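Local coordinates for MutT/nudix family protein (Shewanella oneidensis, PDB 3GZ8) that binds ADP-ribose through the NUDIX domain held in this chain and, as the whole protein, probably acts as an ADP-ribose-dependent transcriptional regulator of NAD metabolism, at residues Asp26-Thr31 against Gln147-Ala152; Tyr86-Cys91 against Cys108-Met113. All coordinates share one frame; numbering follows the deposited sequence.

Contact 1: residues Asp26-Thr31 against Gln147-Ala152; sequences DAVLFT and QLIEQA. With APR (adenosine-5-diphosphoribose), chain E.
Val-28 and Ala-152 make the closest apolar contact between strand 26-31 and helix 147-152. The methyl CG1 of Val-28 lies 3.5 Å from Ala-152 CB. Val-28 holds CG1 anti to its own backbone N (chi1 -175°), which leaves CG2 beside that N, on the side of the preceding helical turn. There CG2 lies 4.2 Å from Ile-149 N. Further along the strand, Phe-30 meets the same alanine with the CE2 corner of its ring, 3.7 Å from Ala-152 CB. Ala-152 CB thus touches both strand side chains. The Phe-30 ring presents its edge to the helix backbone, with CE2 3.5 Å from Ala-152 O. One face of this ring takes Val-28 CG1, offset toward the rim, so the two neighbours on this side of the strand also pack on each other.

The arrangement is that of the NUDIX fold, in which helices cover a central mixed sheet. Helix 145-156 lies on one face of the sheet; the axis of its segment 147-152 is inclined by 48° to that of segment 26-31. Leu-29 points to the other face.

Polar contacts are concentrated at Asp-26, where the sheet reaches the ligand pocket. Its two carboxylate oxygens take one hydroxyl each from the terminal ribose of ADP-ribose: O3D donates to OD1 at 2.7 Å, and O2D donates to OD2 at 2.7 Å. Thr-106 OG1 is also hydrogen-bonded to OD2. Leu-148 reaches the same carboxylate from the helix, with CD1 4.1 Å from Asp-26 OD2. With an alanine in place of Asp-26, both ribose hydroxyls would probably lose their carboxylate acceptor, and Thr-106 OG1 would lose its mate. His-145, at the start of the same helix, is also hydrogen-bonded to the ligand.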
loop_
_atom_site.group_PDB
_atom_site.type_symbol
_atom_site.label_atom_id
_atom_site.label_comp_id
_atom_site.label_asym_id
_atom_site.label_seq_id
_atom_site.Cartn_x
_atom_site.Cartn_y
_atom_site.Cartn_z
ATOM N N ASP A 26 -1.635 5.899 -7.333
ATOM C CA ASP A 26 -2.635 6.488 -8.228
ATOM C C ASP A 26 -3.236 7.674 -7.504
ATOM O O ASP A 26 -3.206 7.713 -6.272
ATOM C CB ASP A 26 -3.740 5.485 -8.549
ATOM C CG ASP A 26 -3.354 4.510 -9.642
ATOM O OD1 ASP A 26 -3.106 4.950 -10.783
ATOM O OD2 ASP A 26 -3.326 3.302 -9.372
ATOM N N ALA A 27 -3.775 8.639 -8.238
ATOM C CA ALA A 27 -4.428 9.767 -7.581
ATOM C C ALA A 27 -5.766 10.025 -8.217
ATOM O O ALA A 27 -5.888 9.997 -9.458
ATOM C CB ALA A 27 -3.572 11.024 -7.638
ATOM N N VAL A 28 -6.767 10.282 -7.369
ATOM C CA VAL A 28 -8.070 10.756 -7.849
ATOM C C VAL A 28 -8.264 12.189 -7.390
ATOM O O VAL A 28 -8.575 12.446 -6.203
ATOM C CB VAL A 28 -9.223 9.891 -7.329
ATOM C CG1 VAL A 28 -10.534 10.326 -7.940
ATOM C CG2 VAL A 28 -8.968 8.413 -7.624
ATOM N N LEU A 29 -8.105 13.127 -8.323
ATOM C CA LEU A 29 -8.275 14.535 -7.984
ATOM C C LEU A 29 -9.592 15.089 -8.478
ATOM O O LEU A 29 -9.926 14.980 -9.659
ATOM C CB LEU A 29 -7.121 15.378 -8.506
ATOM C CG LEU A 29 -5.694 15.093 -8.045
ATOM C CD1 LEU A 29 -4.817 16.232 -8.529
ATOM C CD2 LEU A 29 -5.588 14.894 -6.498
ATOM N N PHE A 30 -10.327 15.703 -7.561
ATOM C CA PHE A 30 -11.617 16.248 -7.862
ATOM C C PHE A 30 -11.580 17.780 -7.869
ATOM O O PHE A 30 -10.807 18.411 -7.119
ATOM C CB PHE A 30 -12.631 15.784 -6.813
ATOM C CG PHE A 30 -13.075 14.320 -6.934
ATOM C CD1 PHE A 30 -13.610 13.823 -8.101
ATOM C CD2 PHE A 30 -13.028 13.475 -5.823
ATOM C CE1 PHE A 30 -14.057 12.504 -8.176
ATOM C CE2 PHE A 30 -13.468 12.149 -5.897
ATOM C CZ PHE A 30 -13.992 11.672 -7.067
ATOM N N THR A 31 -12.424 18.381 -8.704
ATOM C CA THR A 31 -12.633 19.812 -8.661
ATOM C C THR A 31 -14.067 20.168 -9.027
ATOM O O THR A 31 -14.761 19.383 -9.664
ATOM C CB THR A 31 -11.631 20.596 -9.581
ATOM O OG1 THR A 31 -11.742 21.997 -9.308
ATOM C CG2 THR A 31 -11.941 20.394 -11.044
ATOM N N GLN A 147 -13.265 1.709 -10.147
ATOM C CA GLN A 147 -13.505 1.419 -8.718
ATOM C C GLN A 147 -12.864 2.426 -7.767
ATOM O O GLN A 147 -13.493 2.849 -6.793
ATOM C CB GLN A 147 -13.025 0.024 -8.334
ATOM C CG GLN A 147 -13.895 -1.089 -8.845
ATOM C CD GLN A 147 -13.110 -2.382 -8.996
ATOM O OE1 GLN A 147 -13.065 -2.965 -10.091
ATOM N NE2 GLN A 147 -12.447 -2.818 -7.919
ATOM N N LEU A 148 -11.615 2.791 -8.051
ATOM C CA LEU A 148 -10.879 3.740 -7.226
ATOM C C LEU A 148 -11.556 5.098 -7.194
ATOM O O LEU A 148 -11.716 5.683 -6.116
ATOM C CB LEU A 148 -9.428 3.872 -7.691
ATOM C CG LEU A 148 -8.648 2.564 -7.755
ATOM C CD1 LEU A 148 -7.292 2.807 -8.408
ATOM C CD2 LEU A 148 -8.506 1.955 -6.366
ATOM N N ILE A 149 -11.952 5.578 -8.376
ATOM C CA ILE A 149 -12.825 6.741 -8.526
ATOM C C ILE A 149 -14.156 6.640 -7.751
ATOM O O ILE A 149 -14.548 7.593 -7.070
ATOM C CB ILE A 149 -13.138 7.015 -10.000
ATOM C CG1 ILE A 149 -11.852 7.374 -10.756
ATOM C CG2 ILE A 149 -14.175 8.129 -10.126
ATOM C CD1 ILE A 149 -12.036 7.459 -12.277
ATOM N N GLU A 150 -14.841 5.501 -7.863
ATOM C CA GLU A 150 -16.073 5.268 -7.107
ATOM C C GLU A 150 -15.782 5.368 -5.627
ATOM O O GLU A 150 -16.489 6.069 -4.920
ATOM C CB GLU A 150 -16.716 3.909 -7.435
ATOM C CG GLU A 150 -17.635 3.945 -8.661
ATOM C CD GLU A 150 -17.795 2.577 -9.358
ATOM O OE1 GLU A 150 -18.436 2.546 -10.440
ATOM O OE2 GLU A 150 -17.289 1.537 -8.835
ATOM N N GLN A 151 -14.719 4.701 -5.169
ATOM C CA GLN A 151 -14.281 4.835 -3.781
ATOM C C GLN A 151 -13.966 6.275 -3.404
ATOM O O GLN A 151 -14.351 6.729 -2.322
ATOM C CB GLN A 151 -13.085 3.932 -3.468
ATOM C CG GLN A 151 -13.466 2.540 -2.933
ATOM C CD GLN A 151 -12.413 1.966 -2.002
ATOM O OE1 GLN A 151 -12.206 2.466 -0.873
ATOM N NE2 GLN A 151 -11.742 0.903 -2.461
ATOM N N ALA A 152 -13.289 7.005 -4.282
ATOM C CA ALA A 152 -12.926 8.382 -3.974
ATOM C C ALA A 152 -14.162 9.297 -3.848
ATOM O O ALA A 152 -14.168 10.223 -3.031
ATOM C CB ALA A 152 -11.938 8.921 -5.001
HETATM N N1 APR E . 8.815 -0.978 -12.130
HETATM C C2 APR E . 9.334 0.240 -12.416
HETATM N N3 APR E . 9.201 0.828 -13.619
HETATM C C4 APR E . 8.506 0.206 -14.617
HETATM C C5 APR E . 7.901 -1.113 -14.360
HETATM C C6 APR E . 8.101 -1.704 -13.035
HETATM N N6 APR E . 7.574 -2.928 -12.750
HETATM N N7 APR E . 7.286 -1.498 -15.482
HETATM C C8 APR E . 7.460 -0.504 -16.393
HETATM N N9 APR E . 8.200 0.500 -15.881
HETATM C "C1'" APR E . 8.588 1.734 -16.584
HETATM C "C2'" APR E . 8.854 1.472 -18.060
HETATM O "O2'" APR E . 9.880 2.377 -18.500
HETATM C "C3'" APR E . 7.570 1.860 -18.755
HETATM O "O3'" APR E . 7.806 2.334 -20.083
HETATM O "O4'" APR E . 7.510 2.662 -16.531
HETATM C "C4'" APR E . 7.039 2.956 -17.842
HETATM C "C5'" APR E . 5.537 2.978 -17.736
HETATM O "O5'" APR E . 5.223 4.170 -17.008
HETATM P PA APR E . 3.676 4.569 -16.874
HETATM O O1A APR E . 3.011 4.556 -18.245
HETATM O O2A APR E . 3.637 5.798 -16.030
HETATM O O3A APR E . 3.262 3.266 -16.003
HETATM P PB APR E . 1.783 2.644 -16.016
HETATM O O1B APR E . 1.686 1.653 -17.127
HETATM O O2B APR E . 0.888 3.842 -15.891
HETATM O O5D APR E . 1.685 1.722 -14.694
HETATM C C5D APR E . 1.170 2.285 -13.481
HETATM O O4D APR E . -0.348 0.445 -13.141
HETATM O O1D APR E . -1.329 -1.113 -11.698
HETATM C C1D APR E . -1.520 0.107 -12.417
HETATM O O2D APR E . -3.171 1.494 -11.363
HETATM C C2D APR E . -1.753 1.292 -11.498
HETATM O O3D APR E . -1.927 3.448 -12.690
HETATM C C3D APR E . -1.024 2.471 -12.151
HETATM C C4D APR E . -0.285 1.856 -13.333
#

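Contact 2: residues Tyr86-Cys91 against Cys108-Met113; sequences YIEQLC and CYTALM
Tyr-86 carries CG between its backbone N and carbonyl carbon (chi1 68°), and this swings the ring over Ala-111 to Leu-112. Ala-111 CB makes a CH-pi contact with one face, 4.1 Å from the ring centroid. At the end of the ring, Tyr-86 OH accepts a nearly straight bond from Leu-112 N at 3.1 Å.

Ile-87 sends CG1 away from its backbone N (chi1 -159°). CG1 thereby comes to 3.6 Å from Tyr-109 CB, and the two side chains cross at about a right angle. The Tyr-109 ring takes Gln-89 CG over one face. Ile-87 and Tyr-109 both pack on Val-72 of helix 68-80.

Glu-88 and Thr-110 run side by side, with CG of Glu-88 3.8 Å from Thr-110 CG2. Their polar ends turn to others: Glu-88 OE1 forms a salt bridge with Arg-155, and Thr-110 OG1 bonds to Val-28 O. Their backbones are joined by two hydrogen bonds.

Next, Leu-90 N bonds to Cys-108 O at 2.7 Å. Cys-91 N adds a weak bond to the same oxygen, while Cys-108 N bonds to Cys-91 O. Two residues facing one in this way form a classic beta bulge, here set in the antiparallel hairpin of strands 88-95 and 104-113.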
loop_
_atom_site.group_PDB
_atom_site.type_symbol
_atom_site.label_atom_id
_atom_site.label_comp_id
_atom_site.label_asym_id
_atom_site.label_seq_id
_atom_site.Cartn_x
_atom_site.Cartn_y
_atom_site.Cartn_z
ATOM N N TYR A 86 -3.146 19.559 -1.290
ATOM C CA TYR A 86 -2.795 18.544 -0.293
ATOM C C TYR A 86 -2.982 17.223 -1.005
ATOM O O TYR A 86 -3.477 17.202 -2.127
ATOM C CB TYR A 86 -3.710 18.628 0.944
ATOM C CG TYR A 86 -5.155 18.236 0.687
ATOM C CD1 TYR A 86 -5.573 16.909 0.834
ATOM C CD2 TYR A 86 -6.104 19.194 0.304
ATOM C CE1 TYR A 86 -6.903 16.535 0.591
ATOM C CE2 TYR A 86 -7.428 18.844 0.067
ATOM C CZ TYR A 86 -7.818 17.509 0.204
ATOM O OH TYR A 86 -9.109 17.144 -0.026
ATOM N N ILE A 87 -2.573 16.125 -0.373
ATOM C CA ILE A 87 -2.842 14.795 -0.921
ATOM C C ILE A 87 -3.142 13.883 0.276
ATOM O O ILE A 87 -2.429 13.924 1.295
ATOM C CB ILE A 87 -1.655 14.305 -1.849
ATOM C CG1 ILE A 87 -2.085 13.210 -2.810
ATOM C CG2 ILE A 87 -0.441 13.813 -1.062
ATOM C CD1 ILE A 87 -3.084 13.613 -3.871
ATOM N N GLU A 88 -4.225 13.120 0.203
ATOM C CA GLU A 88 -4.527 12.178 1.279
ATOM C C GLU A 88 -4.728 10.780 0.744
ATOM O O GLU A 88 -5.244 10.567 -0.359
ATOM C CB GLU A 88 -5.697 12.627 2.186
ATOM C CG GLU A 88 -7.070 12.385 1.632
ATOM C CD GLU A 88 -8.190 12.711 2.632
ATOM O OE1 GLU A 88 -9.255 12.048 2.585
ATOM O OE2 GLU A 88 -8.014 13.620 3.468
ATOM N N GLN A 89 -4.275 9.833 1.542
ATOM C CA GLN A 89 -4.307 8.453 1.180
ATOM C C GLN A 89 -5.732 8.036 1.196
ATOM O O GLN A 89 -6.450 8.389 2.118
ATOM C CB GLN A 89 -3.518 7.643 2.195
ATOM C CG GLN A 89 -2.907 6.415 1.586
ATOM C CD GLN A 89 -1.923 5.788 2.493
ATOM O OE1 GLN A 89 -0.733 6.095 2.446
ATOM N NE2 GLN A 89 -2.403 4.931 3.356
ATOM N N LEU A 90 -6.152 7.321 0.150
ATOM C CA LEU A 90 -7.535 6.875 0.012
ATOM C C LEU A 90 -7.678 5.400 0.399
ATOM O O LEU A 90 -8.405 5.076 1.324
ATOM C CB LEU A 90 -8.041 7.103 -1.410
ATOM C CG LEU A 90 -9.449 6.580 -1.749
ATOM C CD1 LEU A 90 -10.557 7.212 -0.913
ATOM C CD2 LEU A 90 -9.704 6.837 -3.176
ATOM N N CYS A 91 -6.992 4.519 -0.317
ATOM C CA CYS A 91 -7.009 3.104 -0.031
ATOM C C CYS A 91 -5.894 2.463 -0.850
ATOM O O CYS A 91 -5.407 3.057 -1.843
ATOM C CB CYS A 91 -8.342 2.486 -0.446
ATOM S SG CYS A 91 -8.560 2.619 -2.205
ATOM N N CYS A 108 -3.703 4.320 -3.570
ATOM C CA CYS A 108 -4.451 5.418 -4.164
ATOM C C CYS A 108 -4.583 6.606 -3.227
ATOM O O CYS A 108 -4.819 6.445 -2.035
ATOM C CB CYS A 108 -5.844 4.946 -4.637
ATOM S SG CYS A 108 -6.674 6.088 -5.837
ATOM N N TYR A 109 -4.452 7.801 -3.787
ATOM C CA TYR A 109 -4.607 9.034 -3.067
ATOM C C TYR A 109 -5.749 9.844 -3.658
ATOM O O TYR A 109 -6.219 9.552 -4.762
ATOM C CB TYR A 109 -3.332 9.839 -3.182
ATOM C CG TYR A 109 -2.198 9.286 -2.366
ATOM C CD1 TYR A 109 -1.913 9.792 -1.096
ATOM C CD2 TYR A 109 -1.413 8.238 -2.854
ATOM C CE1 TYR A 109 -0.861 9.276 -0.337
ATOM C CE2 TYR A 109 -0.353 7.726 -2.108
ATOM C CZ TYR A 109 -0.091 8.234 -0.869
ATOM O OH TYR A 109 0.937 7.686 -0.156
ATOM N N THR A 110 -6.191 10.878 -2.944
ATOM C CA THR A 110 -7.297 11.662 -3.407
ATOM C C THR A 110 -7.187 13.095 -2.914
ATOM O O THR A 110 -6.605 13.364 -1.865
ATOM C CB THR A 110 -8.661 11.015 -2.992
ATOM O OG1 THR A 110 -9.735 11.714 -3.621
ATOM C CG2 THR A 110 -8.886 11.074 -1.478
ATOM N N ALA A 111 -7.707 14.036 -3.684
ATOM C CA ALA A 111 -7.896 15.356 -3.142
ATOM C C ALA A 111 -9.097 16.009 -3.801
ATOM O O ALA A 111 -9.448 15.676 -4.938
ATOM C CB ALA A 111 -6.630 16.219 -3.308
ATOM N N LEU A 112 -9.717 16.933 -3.070
ATOM C CA LEU A 112 -10.672 17.861 -3.645
ATOM C C LEU A 112 -9.985 19.216 -3.684
ATOM O O LEU A 112 -9.380 19.614 -2.683
ATOM C CB LEU A 112 -11.937 17.925 -2.785
ATOM C CG LEU A 112 -12.955 19.019 -3.122
ATOM C CD1 LEU A 112 -13.584 18.750 -4.513
ATOM C CD2 LEU A 112 -14.031 19.176 -1.990
ATOM N N MET A 113 -10.076 19.925 -4.814
ATOM C CA MET A 113 -9.282 21.147 -5.012
ATOM C C MET A 113 -9.911 22.127 -6.015
ATOM O O MET A 113 -10.877 21.780 -6.708
ATOM C CB MET A 113 -7.902 20.763 -5.548
ATOM C CG MET A 113 -7.994 19.911 -6.822
ATOM S SD MET A 113 -6.453 19.448 -7.607
ATOM C CE MET A 113 -5.684 21.038 -7.860
#

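The centres of the two contacts lie about 8 Å apart in the NUDIX domain. Along the chain the order is 26-31, 86-91, 108-113, 147-152, so contact 2 is nested inside the loop closed by contact 1. They share one mixed sheet, where strand 22-33 pairs in parallel with strand 104-113. Strand 104-113 is thus bordered by strand 22-33 and by strand 88-95. Leu-90 CD2 packs on Ala-152 CB at 3.6 Å, so helix 145-156 also reaches the hairpin. Helix 68-80 covers the other face. Asp-26 places the ADP-ribose pocket on this helix-covered sheet, whose hairpin also packs on the second subunit.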